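TetR family transcriptional regulator (Clostridium perfringens, PDB 6AZH) probably binds DNA as a dimer through N-terminal helix-turn-helix domains and regulates transcription, putatively of fatty acid metabolism genes, in response to a small ligand. Local coordinates at residues D77-K82 against K139-E144; M89-L94 against F155-S160; G128-L133 against L149-L154. All coordinates share one frame; numbering follows the deposited sequence.

Overall arrangement
Contacts 2 and 3 are buried helix-helix packings, whereas contact 1 lies farther out, its centre about 23 Å from the centre of the chain against about 7 Å and 14 Å for the others, and is only partly buried. Contacts 1 and 2 share helix 79-96, gripped at its N-terminal start and again further along; contacts 2 and 3 share helix 147-165. Chemistry follows place: a loop glutamine hydrogen-bonds to the start of a helix in contact 1, contact 2 packs Leu158 among apolar side chains, with a water joining Gln90 and, weakly, Ser157, and contact 3 is chiefly apolar. Contact 3 touches both others, through Ile132 and Gln90, and all three reach the second subunit.

Contact 1: D77-K82 against K139-E144; sequences DEPIEK and KKQIRE
Gln141 carries this contact, reaching from the loop after helix 113-138 to the first turn of helix 79-96. Its CG stands anti to the carbonyl carbon (chi1 -66°), and the chain is extended beyond CG, so the amide arrives at the helix start. At the root, CB lies 3.9 Å from CB of Ile80. Further out, CD packs at 3.7 Å against CG2 of Ile80, the branch that occupies the crowded position between backbone N and carbonyl carbon. The tip then divides its work. OE1 accepts the backbone N-H of Ile80 (N to OE1 3.0 Å); the donor sits above the carbonyl plane, not on a lone pair. The same oxygen lies 3.3 Å from CD of Pro79, a van der Waals contact. NE2 donates to OE1 of Glu78 at 2.9 Å, close to the amide plane, using the carboxylate's anti lone pair. Both bonds are bent (153° at Ile80, 146° at Glu78), and the carboxylate is turned steeply against the amide.

Glu78 occupies the N-cap position and Pro79 opens the helix, so the two bonds grip a helix N-terminus by its side chain and by a first-turn N-H. The loop that carries Gln141 starts from a Schellman motif: Lys140, with positive phi, is the C-prime residue that ends helix 113-138, with Gln141 N bonded to Ala136 O and Lys140 N to Ile137 O.

On one flank, Lys139 lays CD 3.6 Å from CD of Pro79, crossing it at about a right angle, while its ammonium forms a salt bridge with Glu135. On the other, the CD1 atoms of Ile80 and Ile142 meet at 4.1 Å, and both side chains also pack on the second subunit, against its Val190 and Ile189 respectively.

Contact 2: M89-L94 against F155-S160; sequences MQFELL and FGSLIS
Apolar packing centres on Leu158, whose side chain is pushed between Gln90, Phe91 and Leu94 of helix 79-96. With CG anti to its carbonyl carbon (chi1 -64°), Leu158 sends CD2 to CB of Gln90 at 3.8 Å, the apolar part of that residue, and to CD1 of the Phe91 ring, also at 3.8 Å, an oblique approach. Leu94 slides past it in the opposite direction; its CD2 lies 3.9 Å from CD2 of Leu158. The second methyl, CD1, lies against the amide end of Gln90, 3.9 Å from NE2.

The polar contribution is indirect. One water accepts a hydrogen bond from Gln90 NE2 at 2.7 Å and donates a weak one to Ser157 OG. It also stands 3.2 Å above one face of the Phe91 ring plane, offset toward its rim. Gln90 OE1 is hydrogen-bonded to Tyr125 OH, and Ser157 OG, besides the weak water bond, to Leu154 O, its stronger partner.

The short axes run 10.4 Å apart with N-to-C directions 36° from each other. Trp65 of helix 50-74 and Phe101 of helix 98-106 also pack on Leu158, while Ile159 meets Ile159 of the second subunit. Such an arrangement fits the all-helical C-terminal domain of TetR-family regulators, where the counterpart of helix 147-165 joins each subunit's core to the dimer interface.

Contact 3: G128-L133 against L149-L154; sequences GIERIL and LLAHSL
The two helix segments cross steeply, their N-to-C directions 121° apart and their axes 8.9 Å from each other, and the nearest CA atoms, those of Glu130 and Ala151, are separated by 5.5 Å. The small side chain of Ala151 lies at this crossing. Its CB points into the other helix and meets CG of Glu130 at 3.4 Å, CG2 of Ile129 at 3.7 Å and CD1 of Leu133 at 3.9 Å. Ile126, one turn before Glu130, touches it as well, so Ala151 sits as a single knob in a hole of four residues spaced i, i+3, i+4 and i+7.

Leucines fill in beside it. Leu133 (CG anti to its carbonyl carbon, chi1 -67°) places CD1 alongside the backbone of Ala151 and 3.8 Å from CG of Leu150, which crosses it obliquely. Its other methyl, CD2, meets CD1 of Leu154 tip to tip. That same Leu154 CD1 lies 3.8 Å from CG2 of Ile129, the branch anti to the backbone N, so one methyl reaches both residues a turn apart on helix 113-138.

Glu130 uses its aliphatic stem here, and its extended chain carries the carboxylate past Ala151. OE2 lies obliquely to the ring of His152, but the carboxylate's strong partner is Arg168 of the second subunit, a salt bridge that would favour its charged form; a weak bond to Ser148 OG adds to it. His152 ND1 is bonded to the carbonyl of Ser148, and its ring meets that of Tyr164 of the second subunit.

Away from helix 147-165, helix 113-138 is flanked by helix 50-74, which Ile132 contacts at Leu69 and Ile72, and by helix 79-96, reached by Ile129 at Gln90 and by Leu133 at Leu83.

Contact 1: D77-K82 against K139-E144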
ATOM      1  N   ASP A  77     -23.294  -4.409  18.793  1.00 26.36           N
ATOM      2  CA  ASP A  77     -23.580  -3.249  17.949  1.00 23.13           C
ATOM      3  C   ASP A  77     -24.073  -3.664  16.570  1.00 22.56           C
ATOM      4  O   ASP A  77     -23.735  -4.735  16.061  1.00 22.05           O
ATOM      5  CB  ASP A  77     -22.324  -2.387  17.787  1.00 22.03           C
ATOM      6  CG  ASP A  77     -21.799  -1.861  19.111  1.00 28.79           C
ATOM      7  OD1 ASP A  77     -21.826  -2.614  20.112  1.00 26.36           O
ATOM      8  OD2 ASP A  77     -21.361  -0.694  19.144  1.00 32.60           O
ATOM      9  N   GLU A  78     -24.900  -2.801  15.970  1.00 21.08           N
ATOM     10  CA  GLU A  78     -25.260  -2.977  14.577  1.00 19.53           C
ATOM     11  C   GLU A  78     -23.996  -2.995  13.724  1.00 20.33           C
ATOM     12  O   GLU A  78     -23.017  -2.319  14.045  1.00 18.23           O
ATOM     13  CB  GLU A  78     -26.167  -1.853  14.099  1.00 19.34           C
ATOM     14  CG  GLU A  78     -27.492  -1.853  14.796  1.00 15.62           C
ATOM     15  CD  GLU A  78     -28.277  -3.112  14.539  1.00 19.87           C
ATOM     16  OE1 GLU A  78     -28.429  -3.485  13.361  1.00 19.67           O
ATOM     17  OE2 GLU A  78     -28.754  -3.729  15.521  1.00 24.35           O
ATOM     18  N   PRO A  79     -24.004  -3.748  12.626  1.00 18.81           N
ATOM     19  CA  PRO A  79     -22.793  -3.827  11.788  1.00 18.52           C
ATOM     20  C   PRO A  79     -22.290  -2.475  11.315  1.00 20.05           C
ATOM     21  O   PRO A  79     -21.071  -2.269  11.221  1.00 17.57           O
ATOM     22  CB  PRO A  79     -23.249  -4.701  10.617  1.00 21.32           C
ATOM     23  CG  PRO A  79     -24.387  -5.496  11.140  1.00 25.96           C
ATOM     24  CD  PRO A  79     -25.055  -4.683  12.198  1.00 20.14           C
ATOM     25  N   ILE A  80     -23.192  -1.544  10.977  1.00 17.67           N
ATOM     26  CA  ILE A  80     -22.745  -0.233  10.516  1.00 15.87           C
ATOM     27  C   ILE A  80     -21.978   0.477  11.619  1.00 17.26           C
ATOM     28  O   ILE A  80     -21.035   1.236  11.348  1.00 18.22           O
ATOM     29  CB  ILE A  80     -23.951   0.608  10.016  1.00 15.22           C
ATOM     30  CG1 ILE A  80     -23.473   1.949   9.462  1.00 19.05           C
ATOM     31  CG2 ILE A  80     -24.950   0.846  11.138  1.00 18.77           C
ATOM     32  CD1 ILE A  80     -22.495   1.829   8.304  1.00 18.73           C
ATOM     33  N   GLU A  81     -22.356   0.246  12.880  1.00 17.06           N
ATOM     34  CA  GLU A  81     -21.608   0.826  13.983  1.00 17.48           C
ATOM     35  C   GLU A  81     -20.291   0.081  14.201  1.00 13.58           C
ATOM     36  O   GLU A  81     -19.292   0.696  14.598  1.00 17.64           O
ATOM     37  CB  GLU A  81     -22.462   0.819  15.252  1.00 17.03           C
ATOM     38  CG  GLU A  81     -23.698   1.726  15.142  1.00 20.83           C
ATOM     39  CD  GLU A  81     -23.309   3.153  14.803  1.00 21.33           C
ATOM     40  OE1 GLU A  81     -22.432   3.700  15.506  1.00 23.39           O
ATOM     41  OE2 GLU A  81     -23.863   3.720  13.829  1.00 22.03           O
ATOM     42  N   LYS A  82     -20.270  -1.223  13.923  1.00 16.99           N
ATOM     43  CA  LYS A  82     -19.009  -1.958  13.972  1.00 13.77           C
ATOM     44  C   LYS A  82     -18.028  -1.431  12.935  1.00 17.50           C
ATOM     45  O   LYS A  82     -16.821  -1.361  13.202  1.00 18.66           O
ATOM     46  CB  LYS A  82     -19.239  -3.454  13.760  1.00 15.88           C
ATOM     47  CG  LYS A  82     -19.886  -4.187  14.947  1.00 18.47           C
ATOM     48  CD  LYS A  82     -20.351  -5.573  14.529  1.00 22.41           C
ATOM     49  CE  LYS A  82     -20.633  -6.455  15.740  1.00 25.14           C
ATOM     50  NZ  LYS A  82     -21.091  -7.810  15.319  1.00 26.95           N
ATOM     51  N   LYS A 139     -28.313  -6.894   6.802  1.00 23.77           N
ATOM     52  CA  LYS A 139     -29.164  -5.985   7.558  1.00 21.43           C
ATOM     53  C   LYS A 139     -29.497  -4.715   6.787  1.00 22.45           C
ATOM     54  O   LYS A 139     -30.101  -3.799   7.356  1.00 22.95           O
ATOM     55  CB  LYS A 139     -28.509  -5.662   8.899  1.00 22.23           C
ATOM     56  CG  LYS A 139     -28.672  -6.800   9.906  1.00 25.12           C
ATOM     57  CD  LYS A 139     -28.025  -6.500  11.233  1.00 25.05           C
ATOM     58  CE  LYS A 139     -28.558  -7.423  12.307  1.00 33.01           C
ATOM     59  NZ  LYS A 139     -27.472  -8.164  13.011  1.00 35.24           N
ATOM     60  N   LYS A 140     -29.142  -4.665   5.500  1.00 22.79           N
ATOM     61  CA  LYS A 140     -29.416  -3.540   4.603  1.00 21.95           C
ATOM     62  C   LYS A 140     -28.855  -2.227   5.141  1.00 22.41           C
ATOM     63  O   LYS A 140     -29.443  -1.157   4.958  1.00 22.14           O
ATOM     64  CB  LYS A 140     -30.915  -3.420   4.304  1.00 22.71           C
ATOM     65  CG  LYS A 140     -31.469  -4.668   3.655  1.00 30.73           C
ATOM     66  CD  LYS A 140     -32.892  -4.480   3.164  1.00 33.34           C
ATOM     67  CE  LYS A 140     -33.410  -5.771   2.560  1.00 35.57           C
ATOM     68  NZ  LYS A 140     -32.330  -6.447   1.775  1.00 41.84           N
ATOM     69  N   GLN A 141     -27.683  -2.299   5.776  1.00 19.59           N
ATOM     70  CA  GLN A 141     -26.985  -1.100   6.214  1.00 18.14           C
ATOM     71  C   GLN A 141     -25.845  -0.729   5.287  1.00 20.59           C
ATOM     72  O   GLN A 141     -25.334   0.387   5.383  1.00 20.34           O
ATOM     73  CB  GLN A 141     -26.454  -1.282   7.644  1.00 18.24           C
ATOM     74  CG  GLN A 141     -27.596  -1.408   8.655  1.00 18.96           C
ATOM     75  CD  GLN A 141     -27.166  -1.918  10.011  1.00 20.79           C
ATOM     76  OE1 GLN A 141     -25.994  -2.262  10.232  1.00 20.80           O
ATOM     77  NE2 GLN A 141     -28.118  -1.967  10.943  1.00 19.50           N
ATOM     78  N   ILE A 142     -25.445  -1.646   4.409  1.00 20.40           N
ATOM     79  CA  ILE A 142     -24.416  -1.424   3.400  1.00 24.19           C
ATOM     80  C   ILE A 142     -24.957  -1.939   2.074  1.00 21.91           C
ATOM     81  O   ILE A 142     -25.675  -2.942   2.041  1.00 22.69           O
ATOM     82  CB  ILE A 142     -23.108  -2.150   3.793  1.00 23.36           C
ATOM     83  CG1 ILE A 142     -22.509  -1.521   5.056  1.00 24.12           C
ATOM     84  CG2 ILE A 142     -22.100  -2.240   2.622  1.00 27.49           C
ATOM     85  CD1 ILE A 142     -21.846  -0.203   4.856  1.00 25.41           C
ATOM     86  N   ARG A 143     -24.613  -1.255   0.982  1.00 23.75           N
ATOM     87  CA  ARG A 143     -25.080  -1.653  -0.342  1.00 23.91           C
ATOM     88  C   ARG A 143     -24.573  -3.046  -0.708  1.00 27.37           C
ATOM     89  O   ARG A 143     -23.483  -3.471  -0.302  1.00 23.61           O
ATOM     90  CB  ARG A 143     -24.620  -0.638  -1.398  1.00 24.41           C
ATOM     91  CG  ARG A 143     -23.089  -0.519  -1.522  1.00 34.07           C
ATOM     92  CD  ARG A 143     -22.629   0.378  -2.699  1.00 36.69           C
ATOM     93  NE  ARG A 143     -22.852  -0.268  -3.988  1.00 39.19           N
ATOM     94  CZ  ARG A 143     -21.902  -0.791  -4.761  1.00 39.59           C
ATOM     95  NH1 ARG A 143     -20.624  -0.751  -4.403  1.00 41.86           N
ATOM     96  NH2 ARG A 143     -22.236  -1.361  -5.913  1.00 46.60           N
ATOM     97  N   GLU A 144     -25.375  -3.766  -1.482  1.00 25.55           N
ATOM     98  CA  GLU A 144     -24.908  -5.031  -2.032  1.00 28.91           C
ATOM     99  C   GLU A 144     -23.755  -4.773  -2.988  1.00 26.49           C
ATOM    100  O   GLU A 144     -23.837  -3.900  -3.854  1.00 25.86           O
ATOM    101  CB  GLU A 144     -26.043  -5.748  -2.759  1.00 29.56           C
ATOM    102  CG  GLU A 144     -25.772  -7.224  -2.953  1.00 36.61           C
ATOM    103  CD  GLU A 144     -26.538  -8.076  -1.964  1.00 44.74           C
ATOM    104  OE1 GLU A 144     -25.995  -9.115  -1.530  1.00 55.75           O
ATOM    105  OE2 GLU A 144     -27.685  -7.702  -1.618  1.00 51.67           O
TER

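Contact 2: M89-L94 against F155-S160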
HETATM    1  N   MSE A  89     -10.391   1.975  15.221  1.00 15.89           N
HETATM    2  CA  MSE A  89      -9.426   1.012  15.754  1.00 20.10           C
HETATM    3  C   MSE A  89      -8.200   0.874  14.829  1.00 19.69           C
HETATM    4  O   MSE A  89      -7.060   0.887  15.309  1.00 19.39           O
HETATM    5  CB  MSE A  89     -10.102  -0.352  15.963  1.00 21.82           C
HETATM    6  CG  MSE A  89      -9.196  -1.477  16.498  1.00 22.00           C
HETATM    7 SE   MSE A  89      -8.115  -2.351  15.085  1.00 29.74          SE
HETATM    8  CE  MSE A  89      -9.466  -3.571  14.369  1.00 20.92           C
ATOM      9  N   GLN A  90      -8.435   0.755  13.516  1.00 19.37           N
ATOM     10  CA  GLN A  90      -7.331   0.466  12.590  1.00 21.74           C
ATOM     11  C   GLN A  90      -6.375   1.640  12.480  1.00 18.96           C
ATOM     12  O   GLN A  90      -5.153   1.453  12.452  1.00 16.86           O
ATOM     13  CB  GLN A  90      -7.861   0.116  11.195  1.00 22.45           C
ATOM     14  CG  GLN A  90      -8.538  -1.221  11.088  1.00 22.31           C
ATOM     15  CD  GLN A  90      -8.767  -1.658   9.644  1.00 22.85           C
ATOM     16  OE1 GLN A  90      -8.759  -2.848   9.349  1.00 27.75           O
ATOM     17  NE2 GLN A  90      -8.964  -0.697   8.746  1.00 20.15           N
ATOM     18  N   PHE A  91      -6.912   2.860  12.397  1.00 18.66           N
ATOM     19  CA  PHE A  91      -6.044   4.019  12.254  1.00 19.71           C
ATOM     20  C   PHE A  91      -5.295   4.309  13.545  1.00 21.00           C
ATOM     21  O   PHE A  91      -4.120   4.698  13.505  1.00 20.97           O
ATOM     22  CB  PHE A  91      -6.853   5.233  11.808  1.00 19.27           C
ATOM     23  CG  PHE A  91      -7.235   5.198  10.350  1.00 24.87           C
ATOM     24  CD1 PHE A  91      -6.258   5.132   9.372  1.00 23.47           C
ATOM     25  CD2 PHE A  91      -8.568   5.237   9.966  1.00 25.94           C
ATOM     26  CE1 PHE A  91      -6.593   5.100   8.034  1.00 23.74           C
ATOM     27  CE2 PHE A  91      -8.921   5.210   8.630  1.00 25.18           C
ATOM     28  CZ  PHE A  91      -7.931   5.142   7.660  1.00 24.70           C
ATOM     29  N   GLU A  92      -5.940   4.083  14.700  1.00 18.07           N
ATOM     30  CA  GLU A  92      -5.222   4.219  15.963  1.00 21.66           C
ATOM     31  C   GLU A  92      -4.110   3.182  16.059  1.00 20.04           C
ATOM     32  O   GLU A  92      -2.972   3.514  16.420  1.00 21.04           O
ATOM     33  CB  GLU A  92      -6.188   4.115  17.154  1.00 22.42           C
ATOM     34  CG  GLU A  92      -7.023   5.376  17.346  1.00 22.60           C
ATOM     35  CD  GLU A  92      -8.080   5.249  18.426  1.00 30.49           C
ATOM     36  OE1 GLU A  92      -8.187   4.168  19.038  1.00 34.78           O
ATOM     37  OE2 GLU A  92      -8.816   6.237  18.651  1.00 31.80           O
ATOM     38  N   LEU A  93      -4.406   1.933  15.681  1.00 19.34           N
ATOM     39  CA  LEU A  93      -3.387   0.884  15.719  1.00 21.79           C
ATOM     40  C   LEU A  93      -2.261   1.181  14.743  1.00 20.16           C
ATOM     41  O   LEU A  93      -1.082   1.022  15.080  1.00 20.25           O
ATOM     42  CB  LEU A  93      -4.007  -0.479  15.408  1.00 23.37           C
ATOM     43  CG  LEU A  93      -3.387  -1.693  16.095  1.00 28.52           C
ATOM     44  CD1 LEU A  93      -3.145  -1.407  17.582  1.00 31.61           C
ATOM     45  CD2 LEU A  93      -4.265  -2.932  15.914  1.00 26.82           C
ATOM     46  N   LEU A  94      -2.610   1.621  13.529  1.00 17.36           N
ATOM     47  CA  LEU A  94      -1.599   2.025  12.556  1.00 18.63           C
ATOM     48  C   LEU A  94      -0.707   3.126  13.115  1.00 21.40           C
ATOM     49  O   LEU A  94       0.518   3.057  13.013  1.00 20.12           O
ATOM     50  CB  LEU A  94      -2.278   2.499  11.272  1.00 19.04           C
ATOM     51  CG  LEU A  94      -1.372   3.156  10.250  1.00 19.26           C
ATOM     52  CD1 LEU A  94      -0.349   2.147   9.799  1.00 21.90           C
ATOM     53  CD2 LEU A  94      -2.211   3.642   9.076  1.00 18.44           C
ATOM     54  N   PHE A 155      -9.140  -2.341   4.097  1.00 19.06           N
ATOM     55  CA  PHE A 155      -7.778  -2.531   4.572  1.00 21.80           C
ATOM     56  C   PHE A 155      -6.817  -1.587   3.854  1.00 23.10           C
ATOM     57  O   PHE A 155      -5.930  -0.992   4.480  1.00 25.46           O
ATOM     58  CB  PHE A 155      -7.335  -3.980   4.378  1.00 20.17           C
ATOM     59  CG  PHE A 155      -5.943  -4.238   4.874  1.00 20.82           C
ATOM     60  CD1 PHE A 155      -5.705  -4.405   6.230  1.00 22.26           C
ATOM     61  CD2 PHE A 155      -4.875  -4.270   3.991  1.00 19.91           C
ATOM     62  CE1 PHE A 155      -4.415  -4.615   6.699  1.00 22.98           C
ATOM     63  CE2 PHE A 155      -3.590  -4.477   4.449  1.00 21.46           C
ATOM     64  CZ  PHE A 155      -3.363  -4.657   5.801  1.00 22.25           C
ATOM     65  N   GLY A 156      -6.996  -1.422   2.540  1.00 24.25           N
ATOM     66  CA  GLY A 156      -6.134  -0.573   1.740  1.00 25.59           C
ATOM     67  C   GLY A 156      -6.142   0.889   2.135  1.00 25.44           C
ATOM     68  O   GLY A 156      -5.166   1.592   1.855  1.00 27.07           O
ATOM     69  N   SER A 157      -7.204   1.362   2.796  1.00 21.97           N
ATOM     70  CA  SER A 157      -7.167   2.708   3.371  1.00 21.71           C
ATOM     71  C   SER A 157      -5.991   2.882   4.333  1.00 26.00           C
ATOM     72  O   SER A 157      -5.461   3.991   4.466  1.00 23.27           O
ATOM     73  CB  SER A 157      -8.484   3.042   4.076  1.00 25.40           C
ATOM     74  OG  SER A 157      -8.617   2.380   5.329  1.00 30.78           O
ATOM     75  N   LEU A 158      -5.565   1.807   5.005  1.00 22.22           N
ATOM     76  CA  LEU A 158      -4.380   1.899   5.855  1.00 24.23           C
ATOM     77  C   LEU A 158      -3.134   2.166   5.034  1.00 19.01           C
ATOM     78  O   LEU A 158      -2.221   2.868   5.485  1.00 18.34           O
ATOM     79  CB  LEU A 158      -4.191   0.612   6.643  1.00 16.49           C
ATOM     80  CG  LEU A 158      -5.322   0.322   7.620  1.00 22.30           C
ATOM     81  CD1 LEU A 158      -5.084  -1.016   8.280  1.00 23.08           C
ATOM     82  CD2 LEU A 158      -5.414   1.452   8.643  1.00 24.23           C
ATOM     83  N   ILE A 159      -3.058   1.563   3.850  1.00 20.23           N
ATOM     84  CA  ILE A 159      -1.845   1.659   3.056  1.00 19.27           C
ATOM     85  C   ILE A 159      -1.696   3.057   2.482  1.00 18.68           C
ATOM     86  O   ILE A 159      -0.638   3.681   2.600  1.00 16.80           O
ATOM     87  CB  ILE A 159      -1.835   0.590   1.949  1.00 20.82           C
ATOM     88  CG1 ILE A 159      -2.036  -0.792   2.578  1.00 30.42           C
ATOM     89  CG2 ILE A 159      -0.527   0.684   1.171  1.00 25.17           C
ATOM     90  CD1 ILE A 159      -1.983  -1.961   1.610  1.00 30.27           C
ATOM     91  N   SER A 160      -2.754   3.569   1.844  1.00 18.77           N
ATOM     92  CA  SER A 160      -2.664   4.902   1.264  1.00 19.91           C
ATOM     93  C   SER A 160      -2.523   5.964   2.348  1.00 19.03           C
ATOM     94  O   SER A 160      -1.817   6.961   2.148  1.00 20.00           O
ATOM     95  CB  SER A 160      -3.882   5.176   0.371  1.00 16.76           C
ATOM     96  OG  SER A 160      -5.082   5.031   1.092  1.00 22.42           O
TER
HETATM   97  O   HOH W   1      -9.362   2.009   8.623  1.00 26.60           O

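Contact 3: G128-L133 against L149-L154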
ATOM      1  N   GLY A 128     -11.998 -11.056   8.580  1.00 19.20           N
ATOM      2  CA  GLY A 128     -12.832 -10.492   9.631  1.00 25.50           C
ATOM      3  C   GLY A 128     -13.625  -9.290   9.150  1.00 24.01           C
ATOM      4  O   GLY A 128     -14.805  -9.143   9.478  1.00 26.62           O
ATOM      5  N   ILE A 129     -12.985  -8.415   8.362  1.00 21.97           N
ATOM      6  CA  ILE A 129     -13.692  -7.293   7.747  1.00 19.11           C
ATOM      7  C   ILE A 129     -14.808  -7.800   6.844  1.00 20.57           C
ATOM      8  O   ILE A 129     -15.926  -7.269   6.855  1.00 19.72           O
ATOM      9  CB  ILE A 129     -12.712  -6.386   6.968  1.00 20.15           C
ATOM     10  CG1 ILE A 129     -11.655  -5.771   7.904  1.00 19.75           C
ATOM     11  CG2 ILE A 129     -13.482  -5.277   6.197  1.00 17.71           C
ATOM     12  CD1 ILE A 129     -10.487  -5.088   7.160  1.00 25.17           C
ATOM     13  N   GLU A 130     -14.527  -8.833   6.045  1.00 21.26           N
ATOM     14  CA  GLU A 130     -15.568  -9.400   5.189  1.00 21.71           C
ATOM     15  C   GLU A 130     -16.755  -9.874   6.009  1.00 18.82           C
ATOM     16  O   GLU A 130     -17.910  -9.687   5.606  1.00 23.22           O
ATOM     17  CB  GLU A 130     -15.017 -10.553   4.357  1.00 19.07           C
ATOM     18  CG  GLU A 130     -13.927 -10.100   3.405  1.00 24.56           C
ATOM     19  CD  GLU A 130     -13.301 -11.225   2.611  1.00 32.41           C
ATOM     20  OE1 GLU A 130     -13.814 -12.360   2.667  1.00 36.50           O
ATOM     21  OE2 GLU A 130     -12.288 -10.960   1.933  1.00 35.75           O
ATOM     22  N   ARG A 131     -16.496 -10.475   7.173  1.00 20.03           N
ATOM     23  CA  ARG A 131     -17.599 -10.967   7.994  1.00 23.63           C
ATOM     24  C   ARG A 131     -18.502  -9.828   8.459  1.00 23.20           C
ATOM     25  O   ARG A 131     -19.727  -9.969   8.450  1.00 23.97           O
ATOM     26  CB  ARG A 131     -17.061 -11.756   9.186  1.00 24.35           C
ATOM     27  CG  ARG A 131     -16.400 -13.078   8.783  1.00 25.15           C
ATOM     28  CD  ARG A 131     -16.163 -13.967   9.977  1.00 25.19           C
ATOM     29  NE  ARG A 131     -15.083 -13.471  10.821  1.00 27.32           N
ATOM     30  CZ  ARG A 131     -13.794 -13.758  10.631  1.00 29.03           C
ATOM     31  NH1 ARG A 131     -13.422 -14.538   9.624  1.00 29.65           N
ATOM     32  NH2 ARG A 131     -12.878 -13.266  11.448  1.00 27.98           N
ATOM     33  N   ILE A 132     -17.924  -8.699   8.877  1.00 21.58           N
ATOM     34  CA  ILE A 132     -18.753  -7.566   9.287  1.00 22.19           C
ATOM     35  C   ILE A 132     -19.549  -7.039   8.103  1.00 22.73           C
ATOM     36  O   ILE A 132     -20.745  -6.725   8.230  1.00 19.96           O
ATOM     37  CB  ILE A 132     -17.895  -6.462   9.934  1.00 22.86           C
ATOM     38  CG1 ILE A 132     -17.182  -7.002  11.181  1.00 26.70           C
ATOM     39  CG2 ILE A 132     -18.751  -5.223  10.292  1.00 19.09           C
ATOM     40  CD1 ILE A 132     -16.107  -6.077  11.694  1.00 21.85           C
ATOM     41  N   LEU A 133     -18.912  -6.950   6.926  1.00 18.89           N
ATOM     42  CA  LEU A 133     -19.615  -6.449   5.746  1.00 19.78           C
ATOM     43  C   LEU A 133     -20.777  -7.357   5.376  1.00 21.02           C
ATOM     44  O   LEU A 133     -21.861  -6.874   5.027  1.00 21.03           O
ATOM     45  CB  LEU A 133     -18.656  -6.303   4.563  1.00 16.77           C
ATOM     46  CG  LEU A 133     -17.576  -5.225   4.731  1.00 20.35           C
ATOM     47  CD1 LEU A 133     -16.527  -5.323   3.606  1.00 20.80           C
ATOM     48  CD2 LEU A 133     -18.163  -3.825   4.800  1.00 18.96           C
ATOM     49  N   LEU A 149     -13.740  -7.492  -2.573  1.00 20.92           N
ATOM     50  CA  LEU A 149     -13.173  -6.275  -3.140  1.00 21.40           C
ATOM     51  C   LEU A 149     -13.291  -5.120  -2.155  1.00 21.52           C
ATOM     52  O   LEU A 149     -12.322  -4.388  -1.927  1.00 19.33           O
ATOM     53  CB  LEU A 149     -13.869  -5.939  -4.464  1.00 20.13           C
ATOM     54  CG  LEU A 149     -13.332  -4.741  -5.239  1.00 21.80           C
ATOM     55  CD1 LEU A 149     -11.858  -4.958  -5.552  1.00 28.93           C
ATOM     56  CD2 LEU A 149     -14.105  -4.510  -6.535  1.00 25.17           C
ATOM     57  N   LEU A 150     -14.475  -4.944  -1.556  1.00 17.50           N
ATOM     58  CA  LEU A 150     -14.663  -3.861  -0.596  1.00 17.20           C
ATOM     59  C   LEU A 150     -13.765  -4.039   0.625  1.00 19.14           C
ATOM     60  O   LEU A 150     -13.096  -3.093   1.057  1.00 20.75           O
ATOM     61  CB  LEU A 150     -16.131  -3.779  -0.173  1.00 16.82           C
ATOM     62  CG  LEU A 150     -16.446  -2.679   0.839  1.00 19.74           C
ATOM     63  CD1 LEU A 150     -15.967  -1.315   0.332  1.00 18.37           C
ATOM     64  CD2 LEU A 150     -17.950  -2.643   1.115  1.00 17.65           C
ATOM     65  N   ALA A 151     -13.729  -5.251   1.189  1.00 16.59           N
ATOM     66  CA  ALA A 151     -12.915  -5.470   2.382  1.00 19.77           C
ATOM     67  C   ALA A 151     -11.451  -5.151   2.116  1.00 19.96           C
ATOM     68  O   ALA A 151     -10.763  -4.597   2.980  1.00 17.97           O
ATOM     69  CB  ALA A 151     -13.054  -6.905   2.877  1.00 19.35           C
ATOM     70  N   HIS A 152     -10.954  -5.481   0.921  1.00 19.28           N
ATOM     71  CA  HIS A 152      -9.569  -5.127   0.620  1.00 21.37           C
ATOM     72  C   HIS A 152      -9.397  -3.622   0.482  1.00 18.56           C
ATOM     73  O   HIS A 152      -8.344  -3.089   0.837  1.00 20.79           O
ATOM     74  CB  HIS A 152      -9.096  -5.830  -0.649  1.00 19.58           C
ATOM     75  CG  HIS A 152      -8.662  -7.239  -0.411  1.00 25.51           C
ATOM     76  ND1 HIS A 152      -9.558  -8.259  -0.190  1.00 27.18           N
ATOM     77  CD2 HIS A 152      -7.429  -7.791  -0.323  1.00 24.16           C
ATOM     78  CE1 HIS A 152      -8.896  -9.389   0.002  1.00 28.62           C
ATOM     79  NE2 HIS A 152      -7.603  -9.132  -0.074  1.00 23.83           N
ATOM     80  N   SER A 153     -10.423  -2.924  -0.015  1.00 18.63           N
ATOM     81  CA  SER A 153     -10.387  -1.469  -0.067  1.00 18.76           C
ATOM     82  C   SER A 153     -10.361  -0.870   1.329  1.00 17.54           C
ATOM     83  O   SER A 153      -9.709   0.157   1.553  1.00 20.14           O
ATOM     84  CB  SER A 153     -11.597  -0.930  -0.846  1.00 19.07           C
ATOM     85  OG  SER A 153     -11.411  -1.147  -2.231  1.00 32.41           O
ATOM     86  N   LEU A 154     -11.089  -1.475   2.274  1.00 17.27           N
ATOM     87  CA  LEU A 154     -11.098  -0.952   3.637  1.00 19.66           C
ATOM     88  C   LEU A 154      -9.757  -1.172   4.313  1.00 17.46           C
ATOM     89  O   LEU A 154      -9.262  -0.287   5.021  1.00 20.36           O
ATOM     90  CB  LEU A 154     -12.211  -1.598   4.461  1.00 15.89           C
ATOM     91  CG  LEU A 154     -13.628  -1.414   3.936  1.00 22.19           C
ATOM     92  CD1 LEU A 154     -14.601  -1.829   5.022  1.00 19.48           C
ATOM     93  CD2 LEU A 154     -13.829   0.023   3.510  1.00 23.29           C
TER